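Local atomic coordinates of DNA ligase (Archaeoglobus fulgidus, PDB entry 3GDE), a protein that probably seals nicks in double-stranded DNA during replication, recombination and repair, using ATP and releasing AMP and diphosphate. Residues Lys219-His223 against Pro294-Leu298; Glu243-Ala247 against Ile402-Ser406; Ile179-Phe183 against Ala204-Lys208; Phe48-Val53 against Leu161-Met166; Gly169-Ile174 against Pro456-Lys460. All coordinates share one frame. Numbering follows the deposited sequence.

How the interactions relate
Interactions 3 and 4 belong to the helical N-terminal region, interactions 1 and 2 both reach the mixed sheet of the adenylation domain, and interaction 5 ties the helical region to the OB-fold domain. Interactions 1, 3 and 4 are largely buried, whereas 2 and 5 are only partly so. Apolar packing carries 1, 2 and 3; interaction 4 adds a weak hydrogen bond and a bridging water, and interaction 5 relies mainly on backbone polar groups at a helix start. Interactions 3 and 5 share helix 172-182, at its end and its beginning. Interactions 4 and 5 touch through the Lys-52 NZ to Glu-172 OE1 salt bridge (3.2 Å), while interaction 2 lies far from both.

Interaction 1. Residues Lys219-His223 against Pro294-Leu298; sequences KIEIH and PGVIL
This is a small buried apolar contact in which the chain leaving helix 200-216 packs against the start of strand 296-306, in the mixed sheet of the adenylation domain. Residues 219-222 run extended without joining the sheet, and His-223 then turns with positive phi (84°). Ile-222 and Ile-297 lie nearest each other, with CA atoms 6.7 Å apart. All three contacting isoleucines have chi1 near -60° (m) and chi2 trans. Ile-297 points toward the loop and sets its CD1 between the other two: 3.5 Å from Ile-220 CG2, 3.7 Å from Ile-222 CG1 and 3.7 Å from Ile-222 CA. The strand opens with a G1 beta bulge, Gly-295 and Val-296 both facing Trp-262 of strand 256-262. Gly-295 takes phi/psi of 92/30°, at which a side chain would jam against the preceding carbonyl. Ile-222 lies over this bulge, its CD1 3.8 Å from Gly-295 C and 4.0 Å from Val-296 N. About 188 Å² is buried in all. Tyr-344 touches all three isoleucines, and polar bonds to residues outside the pair fix the loop at both ends, Ile-220 N to Glu-348 and His-223 O to Tyr-270.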
# COMPACT_ATOMS: atom_id res chain seq x y z
N LYS A 219 -11.85 -18.71 3.11
CA LYS A 219 -10.94 -19.29 2.13
C LYS A 219 -10.54 -18.29 1.06
O LYS A 219 -11.22 -17.26 0.87
CB LYS A 219 -11.57 -20.52 1.45
CG LYS A 219 -11.87 -21.68 2.35
CD LYS A 219 -12.79 -22.65 1.63
CE LYS A 219 -13.33 -23.73 2.58
NZ LYS A 219 -14.39 -24.54 1.90
N ILE A 220 -9.45 -18.59 0.36
CA ILE A 220 -9.05 -17.87 -0.84
C ILE A 220 -10.12 -18.09 -1.91
O ILE A 220 -10.55 -19.22 -2.14
CB ILE A 220 -7.68 -18.37 -1.38
CG1 ILE A 220 -6.57 -18.15 -0.34
CG2 ILE A 220 -7.34 -17.70 -2.71
CD1 ILE A 220 -5.29 -18.91 -0.60
N GLU A 221 -10.56 -17.01 -2.54
CA GLU A 221 -11.41 -17.11 -3.71
C GLU A 221 -10.78 -16.36 -4.88
O GLU A 221 -10.14 -15.31 -4.69
CB GLU A 221 -12.86 -16.66 -3.42
CG GLU A 221 -13.03 -15.33 -2.72
CD GLU A 221 -14.43 -15.14 -2.13
OE1 GLU A 221 -14.68 -15.61 -0.99
OE2 GLU A 221 -15.29 -14.50 -2.80
N ILE A 222 -10.94 -16.92 -6.08
CA ILE A 222 -10.34 -16.36 -7.28
C ILE A 222 -10.85 -14.94 -7.55
O ILE A 222 -12.05 -14.65 -7.44
CB ILE A 222 -10.54 -17.26 -8.53
CG1 ILE A 222 -9.91 -18.63 -8.30
CG2 ILE A 222 -9.89 -16.62 -9.76
CD1 ILE A 222 -10.03 -19.59 -9.49
N HIS A 223 -9.89 -14.07 -7.87
CA HIS A 223 -10.10 -12.65 -8.15
C HIS A 223 -10.13 -11.79 -6.88
O HIS A 223 -10.20 -10.56 -6.95
CB HIS A 223 -11.30 -12.40 -9.09
CG HIS A 223 -11.19 -13.14 -10.40
ND1 HIS A 223 -12.06 -14.14 -10.77
CD2 HIS A 223 -10.29 -13.04 -11.41
CE1 HIS A 223 -11.71 -14.62 -11.95
NE2 HIS A 223 -10.64 -13.97 -12.36
N PRO A 294 -7.08 -23.26 -16.34
CA PRO A 294 -8.08 -22.46 -15.62
C PRO A 294 -8.31 -22.97 -14.20
O PRO A 294 -8.13 -24.15 -13.94
CB PRO A 294 -9.35 -22.63 -16.45
CG PRO A 294 -8.86 -23.06 -17.81
CD PRO A 294 -7.67 -23.91 -17.53
N GLY A 295 -8.71 -22.07 -13.30
CA GLY A 295 -9.01 -22.44 -11.91
C GLY A 295 -7.82 -22.33 -10.97
O GLY A 295 -7.72 -23.09 -10.00
N VAL A 296 -6.91 -21.40 -11.26
CA VAL A 296 -5.70 -21.22 -10.46
C VAL A 296 -5.47 -19.78 -9.98
O VAL A 296 -6.03 -18.82 -10.53
CB VAL A 296 -4.40 -21.74 -11.17
CG1 VAL A 296 -4.51 -23.22 -11.52
CG2 VAL A 296 -4.08 -20.93 -12.41
N ILE A 297 -4.65 -19.66 -8.94
CA ILE A 297 -4.09 -18.38 -8.54
C ILE A 297 -2.59 -18.60 -8.39
O ILE A 297 -2.14 -19.42 -7.59
CB ILE A 297 -4.72 -17.85 -7.23
CG1 ILE A 297 -6.18 -17.51 -7.47
CG2 ILE A 297 -3.94 -16.62 -6.72
CD1 ILE A 297 -7.02 -17.50 -6.23
N LEU A 298 -1.84 -17.88 -9.21
CA LEU A 298 -0.40 -18.08 -9.31
C LEU A 298 0.39 -16.89 -8.78
O LEU A 298 -0.02 -15.75 -8.97
CB LEU A 298 0.00 -18.32 -10.78
CG LEU A 298 -0.65 -19.47 -11.55
CD1 LEU A 298 -0.10 -19.52 -12.97
CD2 LEU A 298 -0.45 -20.81 -10.86

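Interaction 2. Residues Glu243-Ala247 against Ile402-Ser406; sequences EMRTA and IKLPS
Met-244 is the main bump here. It is the first residue past helix 237-243, and its long mtt side chain reaches over the backbone where strand 399-403 ends: CE is 3.4 Å from Ile-402 O, while SD lies 3.6 Å from both Lys-403 C and Leu-404 N. Ile-402 CG2 (3.7 Å from Met-244 SD) and Leu-404 CD2 (3.9 Å from Met-244 CG) line the hollow. Ala-247, extended and with its CA 5.4 Å from that of Leu-404, sets its CB 3.6 Å from Ile-402 CG2. A second bump, the ring of Pro-405, points toward the loop, its CD 3.6 Å from Thr-246 O and its CG 4.0 Å from Ala-247 C. Lys-403, in the nucleotidyltransferase motif IV sequence, turns away to a salt bridge with Glu-250, a predicted ATP-binding residue. Together the segments bury 291 Å² where strands 247-252 and 399-403 pair antiparallel; strand 419-422 flanks the latter, touching Met-244 through Leu-419, and helix 354-364 lies against Lys-403.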
# COMPACT_ATOMS: atom_id res chain seq x y z
N GLU A 243 21.29 -23.18 7.18
CA GLU A 243 20.13 -23.12 8.07
C GLU A 243 19.08 -24.12 7.56
O GLU A 243 18.63 -24.99 8.31
CB GLU A 243 19.54 -21.71 8.18
CG GLU A 243 18.31 -21.63 9.09
CD GLU A 243 17.86 -20.22 9.42
OE1 GLU A 243 17.23 -20.04 10.49
OE2 GLU A 243 18.11 -19.28 8.62
N MET A 244 18.72 -23.99 6.29
CA MET A 244 18.05 -25.06 5.57
C MET A 244 19.17 -25.99 5.13
O MET A 244 20.17 -25.53 4.59
CB MET A 244 17.32 -24.53 4.35
CG MET A 244 16.38 -23.38 4.63
SD MET A 244 15.90 -22.57 3.10
CE MET A 244 15.14 -21.08 3.73
N ARG A 245 19.01 -27.29 5.36
CA ARG A 245 20.04 -28.25 4.99
C ARG A 245 19.95 -28.52 3.49
O ARG A 245 20.93 -28.33 2.76
CB ARG A 245 19.87 -29.54 5.81
CG ARG A 245 19.80 -29.34 7.33
CD ARG A 245 21.18 -29.26 8.00
NE ARG A 245 21.92 -30.53 7.90
CZ ARG A 245 23.02 -30.83 8.59
NH1 ARG A 245 23.54 -29.96 9.45
NH2 ARG A 245 23.60 -32.01 8.42
N THR A 246 18.78 -28.96 3.05
CA THR A 246 18.44 -29.03 1.63
C THR A 246 17.50 -27.85 1.35
O THR A 246 16.69 -27.48 2.20
CB THR A 246 17.76 -30.37 1.28
OG1 THR A 246 18.54 -31.45 1.79
CG2 THR A 246 17.62 -30.54 -0.22
N ALA A 247 17.62 -27.26 0.16
CA ALA A 247 16.87 -26.06 -0.18
C ALA A 247 16.39 -26.07 -1.61
O ALA A 247 17.09 -26.53 -2.51
CB ALA A 247 17.72 -24.82 0.07
N ILE A 402 16.11 -18.74 -1.99
CA ILE A 402 16.37 -20.01 -1.31
C ILE A 402 15.23 -20.34 -0.36
O ILE A 402 15.00 -19.62 0.62
CB ILE A 402 17.72 -19.98 -0.56
CG1 ILE A 402 18.88 -19.79 -1.56
CG2 ILE A 402 17.90 -21.27 0.26
CD1 ILE A 402 20.19 -19.42 -0.94
N LYS A 403 14.54 -21.44 -0.64
CA LYS A 403 13.28 -21.75 0.05
C LYS A 403 13.26 -23.15 0.66
O LYS A 403 13.80 -24.09 0.08
CB LYS A 403 12.10 -21.59 -0.92
CG LYS A 403 12.07 -20.26 -1.67
CD LYS A 403 10.99 -20.25 -2.73
CE LYS A 403 10.75 -18.84 -3.24
NZ LYS A 403 9.72 -18.82 -4.31
N LEU A 404 12.62 -23.29 1.82
CA LEU A 404 12.46 -24.58 2.51
C LEU A 404 11.45 -25.44 1.76
O LEU A 404 10.27 -25.07 1.67
CB LEU A 404 11.94 -24.35 3.93
CG LEU A 404 12.61 -24.90 5.19
CD1 LEU A 404 11.53 -25.29 6.18
CD2 LEU A 404 13.56 -26.08 4.94
N PRO A 405 11.90 -26.58 1.20
CA PRO A 405 11.02 -27.44 0.39
C PRO A 405 9.78 -27.97 1.11
O PRO A 405 8.82 -28.36 0.46
CB PRO A 405 11.94 -28.60 -0.03
CG PRO A 405 13.32 -28.03 0.09
CD PRO A 405 13.27 -27.12 1.28
N SER A 406 9.79 -27.95 2.44
CA SER A 406 8.65 -28.41 3.22
C SER A 406 7.73 -27.28 3.72
O SER A 406 6.66 -27.54 4.27
CB SER A 406 9.11 -29.26 4.40
OG SER A 406 9.72 -28.45 5.38

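Interaction 3. Residues Ile179-Phe183 against Ala204-Lys208; sequences IARAF and AVVAK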
# COMPACT_ATOMS: atom_id res chain seq x y z
N ILE A 179 -10.57 -5.47 16.58
CA ILE A 179 -11.55 -6.39 16.02
C ILE A 179 -11.52 -7.73 16.76
O ILE A 179 -12.58 -8.32 17.02
CB ILE A 179 -11.34 -6.60 14.50
CG1 ILE A 179 -11.76 -5.34 13.73
CG2 ILE A 179 -12.12 -7.84 13.99
CD1 ILE A 179 -11.15 -5.23 12.33
N ALA A 180 -10.32 -8.21 17.07
CA ALA A 180 -10.16 -9.42 17.88
C ALA A 180 -10.77 -9.27 19.28
O ALA A 180 -11.48 -10.16 19.75
CB ALA A 180 -8.69 -9.81 17.97
N ARG A 181 -10.50 -8.14 19.93
CA ARG A 181 -11.01 -7.84 21.26
C ARG A 181 -12.55 -7.75 21.29
O ARG A 181 -13.19 -8.34 22.16
CB ARG A 181 -10.39 -6.54 21.78
CG ARG A 181 -10.72 -6.22 23.24
CD ARG A 181 -10.00 -4.98 23.70
NE ARG A 181 -10.30 -4.64 25.09
CZ ARG A 181 -9.59 -5.07 26.14
NH1 ARG A 181 -8.55 -5.87 25.96
NH2 ARG A 181 -9.94 -4.70 27.37
N ALA A 182 -13.12 -7.04 20.31
CA ALA A 182 -14.55 -6.78 20.21
C ALA A 182 -15.37 -8.04 20.03
O ALA A 182 -16.44 -8.19 20.63
CB ALA A 182 -14.84 -5.80 19.06
N PHE A 183 -14.88 -8.94 19.20
CA PHE A 183 -15.67 -10.08 18.74
C PHE A 183 -15.12 -11.43 19.17
O PHE A 183 -15.45 -12.45 18.56
CB PHE A 183 -15.87 -10.01 17.22
CG PHE A 183 -16.51 -8.73 16.75
CD1 PHE A 183 -17.81 -8.40 17.16
CD2 PHE A 183 -15.83 -7.85 15.92
CE1 PHE A 183 -18.41 -7.21 16.73
CE2 PHE A 183 -16.42 -6.67 15.49
CZ PHE A 183 -17.72 -6.35 15.90
N ALA A 204 -14.22 -7.76 9.81
CA ALA A 204 -14.95 -7.32 11.00
C ALA A 204 -16.39 -7.85 10.99
O ALA A 204 -16.88 -8.38 12.00
CB ALA A 204 -14.94 -5.81 11.11
N VAL A 205 -17.04 -7.75 9.83
CA VAL A 205 -18.41 -8.23 9.68
C VAL A 205 -18.51 -9.74 9.91
O VAL A 205 -19.46 -10.21 10.54
CB VAL A 205 -19.02 -7.80 8.32
CG1 VAL A 205 -20.42 -8.42 8.10
CG2 VAL A 205 -19.08 -6.27 8.21
N VAL A 206 -17.53 -10.51 9.44
CA VAL A 206 -17.52 -11.95 9.66
C VAL A 206 -17.30 -12.23 11.15
O VAL A 206 -17.95 -13.10 11.71
CB VAL A 206 -16.49 -12.68 8.77
CG1 VAL A 206 -16.34 -14.16 9.16
CG2 VAL A 206 -16.91 -12.57 7.31
N ALA A 207 -16.41 -11.46 11.77
CA ALA A 207 -16.13 -11.60 13.20
C ALA A 207 -17.37 -11.29 14.04
O ALA A 207 -17.58 -11.92 15.05
CB ALA A 207 -14.95 -10.72 13.62
N LYS A 208 -18.16 -10.31 13.62
CA LYS A 208 -19.40 -9.94 14.29
C LYS A 208 -20.44 -11.07 14.21
O LYS A 208 -21.02 -11.47 15.21
CB LYS A 208 -19.96 -8.66 13.67
CG LYS A 208 -21.29 -8.19 14.28
CD LYS A 208 -22.00 -7.26 13.33
CE LYS A 208 -23.22 -6.60 13.96
NZ LYS A 208 -24.16 -7.57 14.58
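Helix 200-216 meets the end of helix 172-182 through a face made of Ala-204, Ala-207 and the base of Lys-208. Ala-204 begins the contact: its CB lies 4.0 Å from Ile-179 CD1, and its carbonyl O, already bonded to Lys-208 N within the helix, is 3.9 Å from Phe-183 CE2. One turn on from Ala-204, Ala-207 points toward the partner, its CB 4.1 Å from Ile-179 CG2 and 3.8 Å from Phe-183 CD2, while its O approaches Phe-183 CB at 3.4 Å. Lys-208 completes the patch with its CA and CB: CA is 3.6 Å from Phe-183 CD1, and CB sits over the ring face, 4.0 Å from the centroid and 24° off the normal, a CH-pi contact. The lysine's end leads away to a salt bridge with Glu-37. Helix-to-helix packing of this kind builds the all-helical DNA-binding domain, and helix 39-49 covers the same patch through Val-46 and Leu-42. Between these segments cohesion is apolar and dispersive, so it depends on close fit: two alanines let the backbones approach to CA distances of 6.1 Å (Ile-179 to Ala-204) and 5.8 Å (Phe-183 to Ala-207).

Interaction 4. Residues Phe48-Val53 against Leu161-Met166; sequences FITGKV and LILNEM
Two helix ends, those of helices 39-49 and 152-162, meet with the turns that follow them. The turns are closest at Gly-51 and Asn-164, whose CA atoms are 4.3 Å apart; both residues have positive phi, and Asn-164 closes a Schellman motif. An ideal CB on Gly-51 would clash with Asn-164 O. Leu-161 has chi1 trans and chi2 near +50°. Its CD2 sits over the Phe-48 ring in a CH-pi contact, 3.8 Å from the centroid, and its CD1 reaches Val-53 CG2 (3.9 Å) and Lys-52 O (3.8 Å). Met-166 folds back as mmm, so that CG lies 3.6 Å from Gly-51 N and CE 3.6 Å from Phe-48 O. Asn-164, chi1 m, brings its amide to the 48-53 turn: ND2 gives Gly-51 O a weak hydrogen bond (2.8 Å). One water donates to Thr-50 O and Asn-164 O, both at 2.8 Å. In this helical N-terminal region Phe-124 of helix 117-129 backs Leu-161 and Val-53. The chemistry thus grades from an apolar interior to a polar, hydrated margin, where side-chain amide and water serve the carbonyls of the turns.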
# COMPACT_ATOMS: atom_id res chain seq x y z
N PHE A 48 -13.15 3.46 7.33
CA PHE A 48 -12.98 4.89 7.57
C PHE A 48 -11.96 5.26 8.66
O PHE A 48 -11.19 6.20 8.48
CB PHE A 48 -14.33 5.58 7.86
CG PHE A 48 -15.29 5.57 6.69
CD1 PHE A 48 -14.94 5.00 5.47
CD2 PHE A 48 -16.54 6.17 6.80
CE1 PHE A 48 -15.83 4.99 4.40
CE2 PHE A 48 -17.42 6.18 5.74
CZ PHE A 48 -17.08 5.59 4.53
N ILE A 49 -11.92 4.51 9.76
CA ILE A 49 -10.97 4.83 10.83
C ILE A 49 -9.50 4.63 10.39
O ILE A 49 -8.59 5.27 10.94
CB ILE A 49 -11.29 4.07 12.15
CG1 ILE A 49 -10.52 4.66 13.33
CG2 ILE A 49 -11.03 2.56 12.00
CD1 ILE A 49 -11.06 4.25 14.71
N THR A 50 -9.29 3.77 9.39
CA THR A 50 -7.95 3.53 8.85
C THR A 50 -7.57 4.50 7.73
O THR A 50 -6.52 4.34 7.10
CB THR A 50 -7.78 2.09 8.32
OG1 THR A 50 -8.75 1.82 7.30
CG2 THR A 50 -7.95 1.07 9.44
N GLY A 51 -8.41 5.50 7.48
CA GLY A 51 -8.21 6.44 6.37
C GLY A 51 -8.46 5.86 4.99
O GLY A 51 -7.95 6.38 4.01
N LYS A 52 -9.26 4.79 4.92
CA LYS A 52 -9.58 4.14 3.64
C LYS A 52 -11.06 4.24 3.32
O LYS A 52 -11.92 4.09 4.20
CB LYS A 52 -9.24 2.63 3.66
CG LYS A 52 -7.77 2.24 3.68
CD LYS A 52 -7.68 0.70 3.75
CE LYS A 52 -6.29 0.22 4.14
NZ LYS A 52 -5.88 0.63 5.54
N VAL A 53 -11.35 4.45 2.05
CA VAL A 53 -12.72 4.41 1.55
C VAL A 53 -12.94 3.10 0.78
O VAL A 53 -14.01 2.48 0.87
CB VAL A 53 -13.03 5.66 0.70
CG1 VAL A 53 -14.42 5.61 0.13
CG2 VAL A 53 -12.85 6.93 1.54
N LEU A 161 -10.38 11.89 5.83
CA LEU A 161 -10.68 10.61 5.21
C LEU A 161 -10.34 10.63 3.72
O LEU A 161 -9.63 9.75 3.24
CB LEU A 161 -12.16 10.23 5.46
CG LEU A 161 -12.77 8.94 4.90
CD1 LEU A 161 -11.92 7.71 5.20
CD2 LEU A 161 -14.19 8.76 5.46
N ILE A 162 -10.84 11.64 3.00
CA ILE A 162 -10.51 11.86 1.59
C ILE A 162 -8.99 11.99 1.35
O ILE A 162 -8.47 11.51 0.35
CB ILE A 162 -11.24 13.11 1.03
CG1 ILE A 162 -12.75 12.89 0.99
CG2 ILE A 162 -10.69 13.49 -0.38
CD1 ILE A 162 -13.56 14.15 0.86
N LEU A 163 -8.29 12.63 2.28
CA LEU A 163 -6.84 12.78 2.23
C LEU A 163 -6.09 11.57 2.79
O LEU A 163 -4.86 11.55 2.80
CB LEU A 163 -6.41 14.06 2.97
CG LEU A 163 -6.89 15.36 2.30
CD1 LEU A 163 -6.59 16.58 3.14
CD2 LEU A 163 -6.32 15.51 0.89
N ASN A 164 -6.84 10.57 3.25
CA ASN A 164 -6.30 9.30 3.75
C ASN A 164 -5.36 9.35 4.98
O ASN A 164 -4.67 8.37 5.26
CB ASN A 164 -5.66 8.47 2.62
CG ASN A 164 -6.61 8.22 1.43
OD1 ASN A 164 -6.19 8.29 0.27
ND2 ASN A 164 -7.90 7.94 1.71
N GLU A 165 -5.35 10.47 5.71
CA GLU A 165 -4.64 10.58 6.99
C GLU A 165 -5.52 11.13 8.11
O GLU A 165 -5.73 12.34 8.22
CB GLU A 165 -3.26 11.30 6.87
CG GLU A 165 -3.22 12.84 6.88
CD GLU A 165 -1.95 13.48 7.55
OE1 GLU A 165 -1.21 12.81 8.33
OE2 GLU A 165 -1.71 14.68 7.31
N MET A 166 -6.02 10.22 8.94
CA MET A 166 -6.99 10.55 10.01
C MET A 166 -6.33 11.22 11.22
O MET A 166 -7.00 11.94 11.97
CB MET A 166 -7.73 9.28 10.45
CG MET A 166 -8.57 8.61 9.37
SD MET A 166 -9.75 9.75 8.62
CE MET A 166 -11.16 9.63 9.70
O HOH W 1 -4.31 5.81 6.36

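Interaction 5. Residues Gly169-Ile174 against Pro456-Lys460; sequences GVGEGI and PVTGK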
# COMPACT_ATOMS: atom_id res chain seq x y z
N GLY A 169 -3.46 8.14 15.32
CA GLY A 169 -2.49 7.19 15.85
C GLY A 169 -2.99 5.75 15.79
O GLY A 169 -2.57 4.90 16.58
N VAL A 170 -3.87 5.47 14.82
CA VAL A 170 -4.47 4.15 14.66
C VAL A 170 -4.04 3.55 13.33
O VAL A 170 -4.30 4.10 12.26
CB VAL A 170 -6.03 4.22 14.74
CG1 VAL A 170 -6.65 2.86 14.45
CG2 VAL A 170 -6.49 4.77 16.09
N GLY A 171 -3.35 2.42 13.40
CA GLY A 171 -2.95 1.71 12.21
C GLY A 171 -3.61 0.35 12.11
O GLY A 171 -4.61 0.06 12.80
N GLU A 172 -3.04 -0.47 11.24
CA GLU A 172 -3.52 -1.80 10.92
C GLU A 172 -3.46 -2.72 12.13
O GLU A 172 -4.38 -3.50 12.37
CB GLU A 172 -2.66 -2.38 9.80
CG GLU A 172 -3.43 -3.05 8.69
CD GLU A 172 -3.86 -2.08 7.60
OE1 GLU A 172 -4.60 -1.11 7.90
OE2 GLU A 172 -3.46 -2.32 6.43
N GLY A 173 -2.36 -2.62 12.89
CA GLY A 173 -2.13 -3.43 14.08
C GLY A 173 -3.16 -3.20 15.18
O GLY A 173 -3.71 -4.14 15.75
N ILE A 174 -3.42 -1.93 15.48
CA ILE A 174 -4.46 -1.60 16.46
C ILE A 174 -5.83 -2.12 16.00
O ILE A 174 -6.55 -2.75 16.78
CB ILE A 174 -4.47 -0.11 16.77
CG1 ILE A 174 -3.24 0.24 17.62
CG2 ILE A 174 -5.79 0.30 17.45
CD1 ILE A 174 -2.95 1.73 17.72
N PRO A 456 3.50 0.19 11.41
CA PRO A 456 2.25 -0.41 10.96
C PRO A 456 1.19 -0.64 12.06
O PRO A 456 0.04 -0.90 11.73
CB PRO A 456 2.71 -1.74 10.34
CG PRO A 456 3.92 -2.08 11.10
CD PRO A 456 4.61 -0.77 11.38
N VAL A 457 1.56 -0.55 13.33
CA VAL A 457 0.54 -0.66 14.38
C VAL A 457 -0.24 0.64 14.61
O VAL A 457 -1.46 0.60 14.77
CB VAL A 457 1.02 -1.38 15.72
CG1 VAL A 457 2.43 -1.97 15.61
CG2 VAL A 457 0.81 -0.49 16.98
N THR A 458 0.46 1.77 14.58
CA THR A 458 -0.15 3.07 14.82
C THR A 458 -0.41 3.88 13.54
O THR A 458 -1.12 4.89 13.57
CB THR A 458 0.72 3.93 15.77
OG1 THR A 458 1.98 4.21 15.15
CG2 THR A 458 0.94 3.21 17.10
N GLY A 459 0.20 3.46 12.43
CA GLY A 459 0.21 4.22 11.18
C GLY A 459 1.03 5.51 11.21
O GLY A 459 0.98 6.32 10.29
N LYS A 460 1.78 5.72 12.29
CA LYS A 460 2.63 6.91 12.40
C LYS A 460 3.86 6.81 11.48
O LYS A 460 4.35 5.71 11.21
CB LYS A 460 3.03 7.15 13.85
CG LYS A 460 1.87 7.68 14.71
CD LYS A 460 2.02 7.31 16.17
CE LYS A 460 2.51 8.47 17.00
NZ LYS A 460 2.28 8.24 18.46
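An interdomain junction is formed here: the N-terminal end of helix 172-182, in the helical DNA-binding domain, docks on the turn between strands 446-454 and 461-467 of the C-terminal OB-fold domain. Backbone carbonyls of that turn face amide groups at the helix start. Pro-456 O accepts from Gly-173 N (3.2 Å, nearly linear), and Val-457 O accepts from Ile-174 N (3.3 Å) and, weakly, from Gly-171 N (3.0 Å). First-turn amides of a helix have no carbonyl of their own helix to bond, so the OB-fold turn supplies acceptors to them. This joining of sequence-distant domains, with 300 Å² buried between the segments, is consistent with the closed conformation of the ligase in this crystal. Gly-171 holds the N-cap position, and the glycines permit the close approach: the CA atoms of Gly-173 and Val-457 are 3.9 Å apart, those of Gly-171 and Thr-458 4.1 Å, and a CB on Gly-171 or Gly-173 would collide with the turn. The turn includes an ST turn, Thr-458 OG1 accepting from Lys-460 N at 3.2 Å, with Gly-459 at positive phi. Side chains add little, chiefly Ile-174 CG1 against Val-457 CG2 (4.2 Å) and Ile-174 CD1 near Thr-458 CG2 (4.2 Å). Glu-172 leads its carboxylate away to Tyr-194 and Lys-52, inside the helical region.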